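Local structure of caspase Nc subunit 1 (Drosophila melanogaster, 2FP3) at residues 55-60 / 126-131; 68-73 / 80-85; 179-184 / 233-238; 243-248 / 284-289; 114-119 / 161-166. The protein acts as an initiator cysteine protease in the caspase cascade that executes apoptosis, this chain comprising its catalytic caspase domain. The protein carries 2 engineered substitutions. All coordinates share one frame; numbering follows the deposited sequence.

Interaction 1 (55-60 / 126-131); sequences MQSRFN and NTECFV
The Glu128 carboxylate has Ser57 OG standing over one face and the backbone N-H groups of Gln56 and Ser57 along its syn sides. Ser57 OG donates to Glu128 OE1 at 2.8 Å, from 65° out of the carboxylate plane, while Ser57 N reaches that OE1 at 2.9 Å from the same face but nearer the plane. Gln56 N bonds to Glu128 OE2 at 2.8 Å, 23° out of plane. Lys54 and Arg61 add salt bridges to OE2 and OE1, an environment that would favour the charged acid. Ser57 OG also accepts from Asn60 N (3.0 Å), an ST motif within the turn that presents Asn60 O to Glu128 N at 2.8 Å. Met55, bent at chi2 and chi3, brings CE to 3.5 Å from Cys129 CB. The contact thereby joins the loop entering strand 62-68 to the start of its parallel neighbour, strand 130-139; Cys129 continues the pairing by bonding to Val63 and packs on Phe98 of strand 98-103.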
# COMPACT_ATOMS: atom_id res chain seq x y z
N MET A 55 -11.74 -0.90 -13.35
CA MET A 55 -10.74 0.17 -13.26
C MET A 55 -10.77 0.97 -14.56
O MET A 55 -9.79 0.98 -15.31
CB MET A 55 -9.35 -0.42 -13.06
CG MET A 55 -9.15 -1.12 -11.74
SD MET A 55 -9.30 0.01 -10.36
CE MET A 55 -7.60 0.53 -10.14
N GLN A 56 -11.88 1.65 -14.82
CA GLN A 56 -12.01 2.41 -16.06
C GLN A 56 -12.59 3.82 -15.96
O GLN A 56 -12.74 4.49 -16.99
CB GLN A 56 -12.82 1.57 -17.04
CG GLN A 56 -13.97 0.82 -16.38
CD GLN A 56 -14.63 -0.21 -17.29
OE1 GLN A 56 -14.01 -1.18 -17.73
NE2 GLN A 56 -15.92 -0.00 -17.57
N SER A 57 -12.91 4.29 -14.75
CA SER A 57 -13.48 5.63 -14.58
C SER A 57 -12.39 6.64 -14.89
O SER A 57 -11.21 6.27 -14.93
CB SER A 57 -13.94 5.85 -13.14
OG SER A 57 -12.88 6.33 -12.32
N ARG A 58 -12.73 7.90 -15.10
CA ARG A 58 -11.66 8.85 -15.38
C ARG A 58 -11.25 9.82 -14.29
O ARG A 58 -10.30 10.57 -14.47
CB ARG A 58 -11.92 9.62 -16.69
CG ARG A 58 -13.31 10.13 -16.94
CD ARG A 58 -13.36 10.62 -18.38
NE ARG A 58 -14.69 11.05 -18.81
CZ ARG A 58 -14.99 11.38 -20.06
NH1 ARG A 58 -14.06 11.33 -21.00
NH2 ARG A 58 -16.22 11.77 -20.36
N PHE A 59 -11.93 9.81 -13.15
CA PHE A 59 -11.52 10.69 -12.06
C PHE A 59 -11.63 9.98 -10.71
O PHE A 59 -11.28 10.53 -9.68
CB PHE A 59 -12.36 11.97 -12.04
CG PHE A 59 -12.31 12.74 -13.33
CD1 PHE A 59 -13.36 12.67 -14.24
CD2 PHE A 59 -11.17 13.45 -13.67
CE1 PHE A 59 -13.26 13.31 -15.47
CE2 PHE A 59 -11.07 14.09 -14.90
CZ PHE A 59 -12.11 14.02 -15.80
N ASN A 60 -12.11 8.74 -10.74
CA ASN A 60 -12.29 7.95 -9.54
C ASN A 60 -11.53 6.63 -9.63
O ASN A 60 -11.98 5.62 -9.10
CB ASN A 60 -13.78 7.68 -9.34
CG ASN A 60 -14.53 8.89 -8.80
OD1 ASN A 60 -14.40 9.22 -7.63
ND2 ASN A 60 -15.29 9.54 -9.66
N ASN A 126 -17.04 6.72 -4.10
CA ASN A 126 -17.13 6.49 -5.53
C ASN A 126 -15.85 6.02 -6.21
O ASN A 126 -15.81 5.88 -7.43
CB ASN A 126 -17.64 7.77 -6.19
CG ASN A 126 -18.98 8.20 -5.63
OD1 ASN A 126 -19.91 7.39 -5.49
ND2 ASN A 126 -19.09 9.48 -5.30
N THR A 127 -14.80 5.78 -5.42
CA THR A 127 -13.56 5.35 -6.01
C THR A 127 -13.64 3.90 -6.44
O THR A 127 -14.44 3.13 -5.91
CB THR A 127 -12.37 5.52 -5.04
OG1 THR A 127 -11.15 5.38 -5.77
CG2 THR A 127 -12.41 4.48 -3.91
N GLU A 128 -12.81 3.54 -7.41
CA GLU A 128 -12.79 2.18 -7.91
C GLU A 128 -11.81 1.30 -7.16
O GLU A 128 -11.93 0.08 -7.21
CB GLU A 128 -12.41 2.17 -9.41
CG GLU A 128 -13.45 2.77 -10.35
CD GLU A 128 -12.96 2.89 -11.77
OE1 GLU A 128 -12.03 3.68 -12.03
OE2 GLU A 128 -13.50 2.19 -12.64
N CYS A 129 -10.85 1.91 -6.46
CA CYS A 129 -9.82 1.14 -5.77
C CYS A 129 -9.22 1.86 -4.56
O CYS A 129 -9.02 3.08 -4.58
CB CYS A 129 -8.71 0.81 -6.79
SG CYS A 129 -7.25 -0.03 -6.14
N PHE A 130 -8.91 1.11 -3.51
CA PHE A 130 -8.32 1.71 -2.32
C PHE A 130 -6.97 1.10 -1.96
O PHE A 130 -6.83 -0.11 -1.82
CB PHE A 130 -9.25 1.56 -1.11
CG PHE A 130 -8.70 2.17 0.14
CD1 PHE A 130 -8.88 3.53 0.40
CD2 PHE A 130 -7.94 1.41 1.03
CE1 PHE A 130 -8.31 4.12 1.52
CE2 PHE A 130 -7.36 2.00 2.16
CZ PHE A 130 -7.54 3.35 2.41
N VAL A 131 -5.96 1.96 -1.81
CA VAL A 131 -4.63 1.50 -1.43
C VAL A 131 -4.14 2.33 -0.26
O VAL A 131 -4.16 3.56 -0.30
CB VAL A 131 -3.61 1.66 -2.58
CG1 VAL A 131 -2.22 1.28 -2.09
CG2 VAL A 131 -4.00 0.77 -3.76

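Interaction 2 (68-73 / 80-85); sequences NIMDYP and IGAEKD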
# COMPACT_ATOMS: atom_id res chain seq x y z
N ASN A 68 3.40 8.14 6.36
CA ASN A 68 4.83 7.91 6.56
C ASN A 68 5.27 8.51 7.90
O ASN A 68 5.53 9.72 8.00
CB ASN A 68 5.63 8.55 5.42
CG ASN A 68 6.99 7.91 5.23
OD1 ASN A 68 7.46 7.15 6.08
ND2 ASN A 68 7.64 8.23 4.11
N ILE A 69 5.34 7.68 8.94
CA ILE A 69 5.76 8.11 10.27
C ILE A 69 7.29 8.05 10.35
O ILE A 69 7.88 6.99 10.10
CB ILE A 69 5.17 7.19 11.36
CG1 ILE A 69 3.65 7.13 11.22
CG2 ILE A 69 5.57 7.69 12.74
CD1 ILE A 69 2.99 6.20 12.21
N MET A 70 7.94 9.15 10.69
CA MET A 70 9.39 9.13 10.74
C MET A 70 10.04 9.74 11.97
O MET A 70 11.25 9.95 11.99
CB MET A 70 9.95 9.77 9.48
CG MET A 70 9.39 11.14 9.18
SD MET A 70 9.88 11.68 7.55
CE MET A 70 11.58 12.19 7.87
N ASP A 71 9.25 10.03 13.00
CA ASP A 71 9.79 10.60 14.22
C ASP A 71 9.24 9.87 15.44
O ASP A 71 8.03 9.64 15.55
CB ASP A 71 9.45 12.09 14.31
CG ASP A 71 10.35 12.95 13.42
OD1 ASP A 71 10.06 14.15 13.29
OD2 ASP A 71 11.34 12.42 12.87
N TYR A 72 10.14 9.50 16.34
CA TYR A 72 9.76 8.77 17.54
C TYR A 72 10.37 9.40 18.80
O TYR A 72 11.10 10.39 18.71
CB TYR A 72 10.21 7.32 17.37
CG TYR A 72 9.62 6.67 16.14
CD1 TYR A 72 10.24 6.81 14.89
CD2 TYR A 72 8.41 5.99 16.19
CE1 TYR A 72 9.66 6.29 13.74
CE2 TYR A 72 7.81 5.47 15.05
CZ TYR A 72 8.44 5.62 13.82
OH TYR A 72 7.85 5.11 12.69
N PRO A 73 10.07 8.84 20.00
CA PRO A 73 10.57 9.33 21.28
C PRO A 73 11.83 10.18 21.23
O PRO A 73 11.88 11.25 21.82
CB PRO A 73 10.75 8.04 22.06
CG PRO A 73 9.50 7.32 21.70
CD PRO A 73 9.33 7.58 20.20
N ILE A 80 15.61 8.03 8.57
CA ILE A 80 16.17 8.94 7.58
C ILE A 80 16.10 8.31 6.19
O ILE A 80 16.51 7.17 6.00
CB ILE A 80 17.63 9.30 7.91
CG1 ILE A 80 17.68 10.06 9.24
CG2 ILE A 80 18.24 10.14 6.79
CD1 ILE A 80 19.07 10.51 9.65
N GLY A 81 15.56 9.06 5.24
CA GLY A 81 15.42 8.56 3.88
C GLY A 81 13.97 8.20 3.59
O GLY A 81 13.62 7.86 2.46
N ALA A 82 13.13 8.28 4.62
CA ALA A 82 11.72 7.96 4.49
C ALA A 82 11.00 8.88 3.50
O ALA A 82 10.19 8.41 2.70
CB ALA A 82 11.04 8.03 5.85
N GLU A 83 11.30 10.17 3.55
CA GLU A 83 10.66 11.12 2.65
C GLU A 83 10.89 10.72 1.20
O GLU A 83 10.10 11.05 0.32
CB GLU A 83 11.18 12.54 2.89
CG GLU A 83 12.67 12.73 2.71
CD GLU A 83 13.49 11.97 3.74
OE1 GLU A 83 13.24 12.14 4.95
OE2 GLU A 83 14.38 11.20 3.33
N LYS A 84 11.97 10.00 0.95
CA LYS A 84 12.28 9.55 -0.40
C LYS A 84 11.19 8.60 -0.87
O LYS A 84 10.86 8.54 -2.06
CB LYS A 84 13.64 8.85 -0.43
CG LYS A 84 14.37 8.90 -1.78
CD LYS A 84 13.62 8.18 -2.89
CE LYS A 84 14.42 8.20 -4.19
NZ LYS A 84 13.75 7.47 -5.30
N ASP A 85 10.62 7.85 0.07
CA ASP A 85 9.56 6.91 -0.25
C ASP A 85 8.26 7.66 -0.55
O ASP A 85 7.55 7.36 -1.52
CB ASP A 85 9.35 5.91 0.90
CG ASP A 85 10.60 5.07 1.18
OD1 ASP A 85 11.27 4.66 0.22
OD2 ASP A 85 10.89 4.81 2.37
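Asn68 and Ala82 meet where strand 62-68 gives way, through a loop, to helix 82-95, the first connection of a beta-alpha-beta crossover whose second strand is 98-103. The Asn68 side chain can be followed outward. CB points at the helix start, and CG is anti to the backbone N (chi1 -157°), which carries it toward Ala82. CG itself lies 4.1 Å from Ala82 CB. The two branches then part: OD1 is 3.7 Å from Ala82 CB and takes a hydrogen bond from Arg79, whereas ND2 donates to Ala82 O at 2.9 Å and also bonds to Ser86 OG. Ala82 O lies nearly in the plane of the Asn68 amide, yet ND2 stands above the carbonyl plane, 73° out of it. The opposite face of that carbonyl is taken by Asp85 N, at 2.7 Å from Ala82 O, so two donors grip one oxygen in the first helical turn. This buried polar link ties the strand end to the helix start. Beyond it the loop runs close to the probable catalytic His137, whose ring meets that of Tyr72. Met70 completes the packing from the loop: its CB is 4.2 Å from Ala82 CB, its SD is equally distant from that methyl, and beyond the bend at chi3 its terminal CE comes to 3.4 Å from Glu83 OE1.

Interaction 3 (179-184 / 233-238); sequences LMFPFA and TLVCYA. Engineered in segment 179-184: Ala184 (natural residue Cys).
Phe181 turns the edge of its ring to Val235: CE1 lies 3.9 Å from Val235 CG1, and that methyl sits near the ring plane, so the contact is at the rim. The two side chains share one side of the sheet with Leu179, whose CD1 meets Thr233 CG2 at 3.9 Å. On the other side Met180 lies against Cys236. Its CG is 3.9 Å from Cys236 CB, and the bend at chi3 (84°) folds CE back to 3.8 Å from the same CB; Tyr255 of helix 251-266 packs on both residues. The alternation is that of extended strands; 177-181 and 233-237 are parallel neighbours in the central sheet of the caspase fold, and their segment axes lie 11° apart. Three hydrogen bonds set the register: Leu179 N to Leu234 O at 2.8 Å, Cys236 N to Leu179 O at 2.9 Å, and Phe181 N to Cys236 O at 2.9 Å, the last almost straight (175° at the hydrogen). Past the strand end the chain reaches Ala184, an engineered replacement of the cysteine assigned as the active-site residue. Its CB approaches Tyr237 CD1 obliquely at 4.4 Å. The Tyr237 hydroxyl is engaged by Asp299 and Lys161, and the ring extends from the same side of the sheet as Phe181 and Val235.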
# COMPACT_ATOMS: atom_id res chain seq x y z
N LEU A 179 -3.68 -3.11 1.28
CA LEU A 179 -3.12 -2.57 2.52
C LEU A 179 -1.64 -2.93 2.56
O LEU A 179 -1.29 -4.10 2.61
CB LEU A 179 -3.87 -3.16 3.72
CG LEU A 179 -5.40 -3.13 3.64
CD1 LEU A 179 -6.00 -3.84 4.85
CD2 LEU A 179 -5.90 -1.70 3.55
N MET A 180 -0.78 -1.92 2.55
CA MET A 180 0.67 -2.15 2.54
C MET A 180 1.44 -1.66 3.76
O MET A 180 1.37 -0.49 4.12
CB MET A 180 1.29 -1.51 1.30
CG MET A 180 0.72 -2.00 -0.01
SD MET A 180 1.68 -1.41 -1.42
CE MET A 180 2.99 -2.65 -1.47
N PHE A 181 2.18 -2.58 4.37
CA PHE A 181 3.00 -2.27 5.54
C PHE A 181 4.43 -2.70 5.23
O PHE A 181 4.90 -3.72 5.73
CB PHE A 181 2.49 -3.04 6.76
CG PHE A 181 1.02 -2.93 6.96
CD1 PHE A 181 0.14 -3.80 6.31
CD2 PHE A 181 0.49 -1.96 7.81
CE1 PHE A 181 -1.23 -3.71 6.51
CE2 PHE A 181 -0.88 -1.87 8.00
CZ PHE A 181 -1.74 -2.75 7.35
N PRO A 182 5.13 -1.94 4.39
CA PRO A 182 6.51 -2.25 3.99
C PRO A 182 7.52 -2.39 5.14
O PRO A 182 8.65 -2.83 4.92
CB PRO A 182 6.85 -1.12 3.02
CG PRO A 182 5.96 0.01 3.47
CD PRO A 182 4.67 -0.68 3.77
N PHE A 183 7.11 -2.04 6.35
CA PHE A 183 8.00 -2.15 7.49
C PHE A 183 7.32 -2.94 8.59
O PHE A 183 6.74 -2.37 9.52
CB PHE A 183 8.38 -0.76 7.98
CG PHE A 183 9.14 0.06 6.98
CD1 PHE A 183 10.51 -0.13 6.80
CD2 PHE A 183 8.49 1.00 6.19
CE1 PHE A 183 11.21 0.62 5.86
CE2 PHE A 183 9.19 1.75 5.25
CZ PHE A 183 10.55 1.56 5.09
N ALA A 184 7.38 -4.27 8.48
CA ALA A 184 6.77 -5.15 9.46
C ALA A 184 7.81 -6.01 10.17
O ALA A 184 9.01 -5.78 10.05
CB ALA A 184 5.73 -6.04 8.77
N THR A 233 -9.24 -8.18 -0.53
CA THR A 233 -8.15 -7.46 0.10
C THR A 233 -6.78 -8.14 -0.02
O THR A 233 -6.67 -9.35 0.05
CB THR A 233 -8.45 -7.24 1.60
OG1 THR A 233 -9.72 -6.61 1.74
CG2 THR A 233 -7.38 -6.38 2.24
N LEU A 234 -5.76 -7.32 -0.21
CA LEU A 234 -4.39 -7.80 -0.26
C LEU A 234 -3.64 -7.09 0.86
O LEU A 234 -3.79 -5.87 1.05
CB LEU A 234 -3.72 -7.46 -1.59
CG LEU A 234 -4.17 -8.15 -2.89
CD1 LEU A 234 -3.32 -7.62 -4.04
CD2 LEU A 234 -4.02 -9.67 -2.77
N VAL A 235 -2.86 -7.85 1.63
CA VAL A 235 -2.05 -7.28 2.69
C VAL A 235 -0.62 -7.58 2.30
O VAL A 235 -0.20 -8.74 2.24
CB VAL A 235 -2.36 -7.91 4.06
CG1 VAL A 235 -1.45 -7.30 5.13
CG2 VAL A 235 -3.82 -7.65 4.43
N CYS A 236 0.13 -6.53 2.01
CA CYS A 236 1.51 -6.66 1.56
C CYS A 236 2.52 -6.31 2.63
O CYS A 236 2.34 -5.34 3.38
CB CYS A 236 1.71 -5.78 0.32
SG CYS A 236 0.36 -5.98 -0.86
N TYR A 237 3.59 -7.10 2.70
CA TYR A 237 4.64 -6.91 3.69
C TYR A 237 6.00 -6.94 3.00
O TYR A 237 6.12 -7.40 1.87
CB TYR A 237 4.63 -8.04 4.71
CG TYR A 237 3.29 -8.49 5.22
CD1 TYR A 237 2.63 -7.76 6.21
CD2 TYR A 237 2.69 -9.66 4.75
CE1 TYR A 237 1.42 -8.19 6.73
CE2 TYR A 237 1.47 -10.10 5.25
CZ TYR A 237 0.84 -9.36 6.25
OH TYR A 237 -0.37 -9.77 6.79
N ALA A 238 7.02 -6.47 3.71
CA ALA A 238 8.39 -6.50 3.21
C ALA A 238 9.09 -7.48 4.15
O ALA A 238 10.07 -7.14 4.82
CB ALA A 238 9.02 -5.12 3.30

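Interaction 4 (243-248 / 284-289); sequences YVTHRD and GNKRTK
Thr288 supplies the hydrogen bond between these two surface loops, its OG1 donating to Val244 O at 3.2 Å nearly in line with the carbonyl bond. OG1 is anti to the backbone N (chi1 -178°), which carries it across to Val244. The same carbonyl receives a weak bond from Thr245 OG1. Within the loops, His246 ND1 donates to Asp248 OD1 at 2.8 Å, with the oxygen in the ring plane, and Lys286 NZ donates to Arg287 O from above the carbonyl plane. Van der Waals packing centres on Thr245. Its CG2 is 3.6 Å from Thr288 CG2 and 3.7 Å from Lys286 CE, while Lys289 crosses at about a right angle and brings CE to 3.3 Å from Thr245 OG1. Among the flat groups, the guanidinium of Arg287 stands nearly perpendicular to the His246 ring (85° between planes), with His246 CD2 lying at the edge of the guanidinium, 3.6 Å from Arg287 NH2. The positive neighbour would disfavour a charged imidazole, whereas the bond to Asp248 would favour one. Trp254 of helix 251-266 backs both loops, meeting the His246 ring and forming a cation-pi contact with Lys286. Val244 lies about 10 Å from the probable catalytic His137, side chain to side chain, and the positions of the loops are consistent with the L3 and L4 loops that border the substrate-binding groove in caspases.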
# COMPACT_ATOMS: atom_id res chain seq x y z
N TYR A 243 16.93 -4.77 8.62
CA TYR A 243 16.52 -3.38 8.50
C TYR A 243 17.56 -2.50 7.81
O TYR A 243 17.21 -1.46 7.25
CB TYR A 243 16.15 -2.80 9.89
CG TYR A 243 16.91 -3.36 11.09
CD1 TYR A 243 16.45 -3.11 12.39
CD2 TYR A 243 18.07 -4.12 10.94
CE1 TYR A 243 17.12 -3.62 13.50
CE2 TYR A 243 18.75 -4.63 12.05
CZ TYR A 243 18.27 -4.38 13.33
OH TYR A 243 18.93 -4.88 14.43
N VAL A 244 18.82 -2.92 7.83
CA VAL A 244 19.89 -2.16 7.19
C VAL A 244 20.18 -2.74 5.80
O VAL A 244 20.48 -3.93 5.67
CB VAL A 244 21.19 -2.18 8.03
CG1 VAL A 244 22.26 -1.32 7.37
CG2 VAL A 244 20.90 -1.68 9.44
N THR A 245 20.08 -1.90 4.77
CA THR A 245 20.32 -2.34 3.40
C THR A 245 20.84 -1.19 2.54
O THR A 245 20.64 -0.02 2.87
CB THR A 245 19.01 -2.87 2.75
OG1 THR A 245 18.52 -3.98 3.52
CG2 THR A 245 19.26 -3.33 1.32
N HIS A 246 21.50 -1.52 1.44
CA HIS A 246 22.03 -0.53 0.51
C HIS A 246 22.96 0.46 1.21
O HIS A 246 23.08 1.61 0.80
CB HIS A 246 20.85 0.21 -0.15
CG HIS A 246 21.24 1.11 -1.28
ND1 HIS A 246 21.84 2.34 -1.08
CD2 HIS A 246 21.11 0.97 -2.62
CE1 HIS A 246 22.05 2.92 -2.25
NE2 HIS A 246 21.62 2.11 -3.20
N ARG A 247 23.61 0.01 2.28
CA ARG A 247 24.53 0.82 3.07
C ARG A 247 23.88 2.05 3.71
O ARG A 247 24.38 2.57 4.71
CB ARG A 247 25.73 1.28 2.22
CG ARG A 247 25.54 2.62 1.53
CD ARG A 247 26.84 3.16 0.96
NE ARG A 247 26.70 4.53 0.47
CZ ARG A 247 25.98 4.87 -0.60
NH1 ARG A 247 25.35 3.94 -1.30
NH2 ARG A 247 25.90 6.15 -0.96
N ASP A 248 22.78 2.53 3.14
CA ASP A 248 22.08 3.70 3.67
C ASP A 248 20.57 3.65 3.45
O ASP A 248 19.96 4.63 3.01
CB ASP A 248 22.66 4.99 3.05
CG ASP A 248 22.43 5.08 1.54
OD1 ASP A 248 22.86 4.16 0.82
OD2 ASP A 248 21.83 6.07 1.08
N GLY A 284 14.32 -9.42 -3.44
CA GLY A 284 14.99 -10.58 -2.88
C GLY A 284 16.36 -10.84 -3.48
O GLY A 284 17.34 -11.01 -2.75
N ASN A 285 16.43 -10.87 -4.81
CA ASN A 285 17.69 -11.10 -5.49
C ASN A 285 18.62 -9.91 -5.31
O ASN A 285 18.65 -9.00 -6.14
CB ASN A 285 17.44 -11.34 -6.98
CG ASN A 285 18.71 -11.71 -7.74
OD1 ASN A 285 18.71 -11.82 -8.97
ND2 ASN A 285 19.80 -11.91 -7.00
N LYS A 286 19.37 -9.90 -4.21
CA LYS A 286 20.29 -8.81 -3.94
C LYS A 286 21.25 -9.10 -2.79
O LYS A 286 21.80 -10.20 -2.68
CB LYS A 286 19.51 -7.53 -3.65
CG LYS A 286 18.67 -7.58 -2.38
CD LYS A 286 18.06 -6.23 -2.08
CE LYS A 286 19.13 -5.15 -1.94
NZ LYS A 286 20.08 -5.42 -0.83
N ARG A 287 21.45 -8.10 -1.93
CA ARG A 287 22.36 -8.21 -0.80
C ARG A 287 21.69 -7.99 0.56
O ARG A 287 20.56 -7.51 0.64
CB ARG A 287 23.50 -7.21 -0.98
CG ARG A 287 23.01 -5.80 -1.28
CD ARG A 287 24.14 -4.87 -1.69
NE ARG A 287 23.62 -3.55 -2.07
CZ ARG A 287 24.38 -2.54 -2.48
NH1 ARG A 287 25.69 -2.68 -2.58
NH2 ARG A 287 23.82 -1.38 -2.80
N THR A 288 22.42 -8.34 1.62
CA THR A 288 21.98 -8.19 3.00
C THR A 288 20.50 -8.48 3.30
O THR A 288 19.83 -7.71 3.99
CB THR A 288 22.32 -6.77 3.54
OG1 THR A 288 21.92 -6.66 4.91
CG2 THR A 288 21.62 -5.70 2.72
N LYS A 289 20.00 -9.61 2.80
CA LYS A 289 18.61 -10.02 3.03
C LYS A 289 18.25 -11.26 2.22
O LYS A 289 17.09 -11.66 2.15
CB LYS A 289 17.64 -8.89 2.68
CG LYS A 289 17.57 -8.54 1.20
CD LYS A 289 16.54 -7.44 0.93
CE LYS A 289 16.94 -6.12 1.59
NZ LYS A 289 15.96 -5.04 1.31

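Interaction 5 (114-119 / 161-166); sequences LLTMVT and KDHFQT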
# COMPACT_ATOMS: atom_id res chain seq x y z
N LEU A 114 -8.00 9.63 10.96
CA LEU A 114 -7.74 9.91 9.55
C LEU A 114 -8.32 8.79 8.70
O LEU A 114 -9.01 9.02 7.71
CB LEU A 114 -6.24 9.96 9.27
CG LEU A 114 -5.36 11.00 9.94
CD1 LEU A 114 -3.94 10.81 9.43
CD2 LEU A 114 -5.86 12.41 9.65
N LEU A 115 -8.01 7.56 9.11
CA LEU A 115 -8.46 6.37 8.41
C LEU A 115 -9.96 6.38 8.22
O LEU A 115 -10.46 6.18 7.11
CB LEU A 115 -8.01 5.13 9.18
CG LEU A 115 -8.44 3.75 8.66
CD1 LEU A 115 -8.04 3.57 7.20
CD2 LEU A 115 -7.78 2.70 9.53
N THR A 116 -10.68 6.62 9.31
CA THR A 116 -12.13 6.65 9.28
C THR A 116 -12.66 7.76 8.38
O THR A 116 -13.62 7.58 7.64
CB THR A 116 -12.71 6.85 10.68
OG1 THR A 116 -12.18 5.84 11.56
CG2 THR A 116 -14.22 6.75 10.65
N MET A 117 -12.03 8.93 8.48
CA MET A 117 -12.42 10.09 7.70
C MET A 117 -12.24 9.78 6.20
O MET A 117 -13.04 10.18 5.35
CB MET A 117 -11.53 11.27 8.10
CG MET A 117 -12.21 12.62 8.13
SD MET A 117 -11.03 13.92 8.59
CE MET A 117 -10.74 13.55 10.33
N VAL A 118 -11.16 9.08 5.89
CA VAL A 118 -10.87 8.73 4.52
C VAL A 118 -11.81 7.67 3.99
O VAL A 118 -12.43 7.86 2.94
CB VAL A 118 -9.40 8.30 4.39
CG1 VAL A 118 -9.16 7.66 3.03
CG2 VAL A 118 -8.50 9.52 4.57
N THR A 119 -11.96 6.56 4.72
CA THR A 119 -12.83 5.49 4.25
C THR A 119 -14.30 5.89 4.23
O THR A 119 -15.09 5.28 3.52
CB THR A 119 -12.64 4.19 5.08
OG1 THR A 119 -12.61 4.50 6.48
CG2 THR A 119 -11.33 3.53 4.69
N LYS A 161 -6.36 -3.87 10.27
CA LYS A 161 -7.02 -4.65 9.23
C LYS A 161 -8.53 -4.66 9.42
O LYS A 161 -9.29 -4.43 8.48
CB LYS A 161 -6.52 -6.09 9.22
CG LYS A 161 -5.05 -6.25 8.93
CD LYS A 161 -4.62 -7.70 9.02
CE LYS A 161 -3.11 -7.81 8.88
NZ LYS A 161 -2.65 -9.23 8.81
N ASP A 162 -8.96 -4.94 10.65
CA ASP A 162 -10.37 -5.03 11.00
C ASP A 162 -11.17 -3.80 10.60
O ASP A 162 -12.37 -3.88 10.37
CB ASP A 162 -10.51 -5.29 12.49
CG ASP A 162 -10.18 -6.72 12.87
OD1 ASP A 162 -9.19 -7.27 12.33
OD2 ASP A 162 -10.91 -7.30 13.70
N HIS A 163 -10.50 -2.66 10.51
CA HIS A 163 -11.19 -1.45 10.12
C HIS A 163 -11.84 -1.62 8.75
O HIS A 163 -12.82 -0.95 8.43
CB HIS A 163 -10.24 -0.27 10.09
CG HIS A 163 -10.89 1.00 9.66
ND1 HIS A 163 -10.89 1.43 8.35
CD2 HIS A 163 -11.64 1.90 10.35
CE1 HIS A 163 -11.62 2.53 8.25
NE2 HIS A 163 -12.08 2.84 9.45
N PHE A 164 -11.31 -2.53 7.94
CA PHE A 164 -11.83 -2.74 6.60
C PHE A 164 -12.90 -3.80 6.45
O PHE A 164 -13.19 -4.23 5.34
CB PHE A 164 -10.66 -3.02 5.65
CG PHE A 164 -9.71 -1.86 5.53
CD1 PHE A 164 -9.90 -0.87 4.57
CD2 PHE A 164 -8.65 -1.72 6.44
CE1 PHE A 164 -9.05 0.24 4.51
CE2 PHE A 164 -7.80 -0.62 6.39
CZ PHE A 164 -8.00 0.37 5.42
N GLN A 165 -13.50 -4.22 7.57
CA GLN A 165 -14.59 -5.19 7.50
C GLN A 165 -15.77 -4.46 6.86
O GLN A 165 -15.95 -3.25 7.08
CB GLN A 165 -14.97 -5.67 8.90
CG GLN A 165 -15.22 -4.55 9.90
CD GLN A 165 -15.69 -5.05 11.25
OE1 GLN A 165 -16.78 -5.63 11.36
NE2 GLN A 165 -14.89 -4.83 12.28
N THR A 166 -16.57 -5.17 6.08
CA THR A 166 -17.71 -4.58 5.39
C THR A 166 -18.55 -3.65 6.27
O THR A 166 -19.04 -2.62 5.81
CB THR A 166 -18.64 -5.66 4.81
OG1 THR A 166 -19.35 -6.29 5.88
CG2 THR A 166 -17.82 -6.70 4.07
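Thr116 and His163 mark the nearest backbone approach, their CA atoms 8.2 Å apart, while those of Thr119 and Phe164 are 8.6 Å apart; such spacing means that side chains bridge the gap. Residues 114-119 are the last turns of helix 108-119. Opposite, the chain leaving helix 157-162 makes a type I beta turn from Asp162 to Gln165, which puts His163 and Phe164 at its two central positions. Leu115 and His163 reach toward each other tip to tip. Both carry CG anti to the backbone N, and Leu115 CG ends over one face of the imidazole, 3.5 Å from the ring centroid and 19° off the normal, a CH-pi contact. Leu115 CD1 touches Phe164 CZ at 3.7 Å, approaching obliquely. Thr119 crosses Phe164 at about a right angle, with its CG2 4.0 Å from Phe164 CE1. Leu115 also packs on Leu65 of strand 62-68, and Phe164 meets the Phe130 ring and Leu179, so the contact lies on the central sheet. Chemically, the imidazole offers its face as a packing surface to leucine, beside the aliphatic-aromatic contacts that Leu115 and Thr119 make with Phe164.

How the interactions relate
Interactions 1, 3 and 5 form a connected group on the central mixed sheet: Phe130 of interaction 1 touches both Leu179 of interaction 3 and Phe164 of interaction 5, and Tyr237 OH probably bonds to Lys161 NZ. Strands 130-139 and 177-181 are neighbours in that sheet. Along the chain, interaction 2 falls between the two segments of interaction 1, those of interactions 1 and 5 alternate, and interactions 3 and 4 follow in series. Interactions 2 and 4 lie on the far side of the chain's centre from interaction 1, their centres 28 and 35 Å from it. Interactions 2, 3 and 4 lie 17 to 18 Å apart, centre to centre, framing the active-site end of the caspase domain.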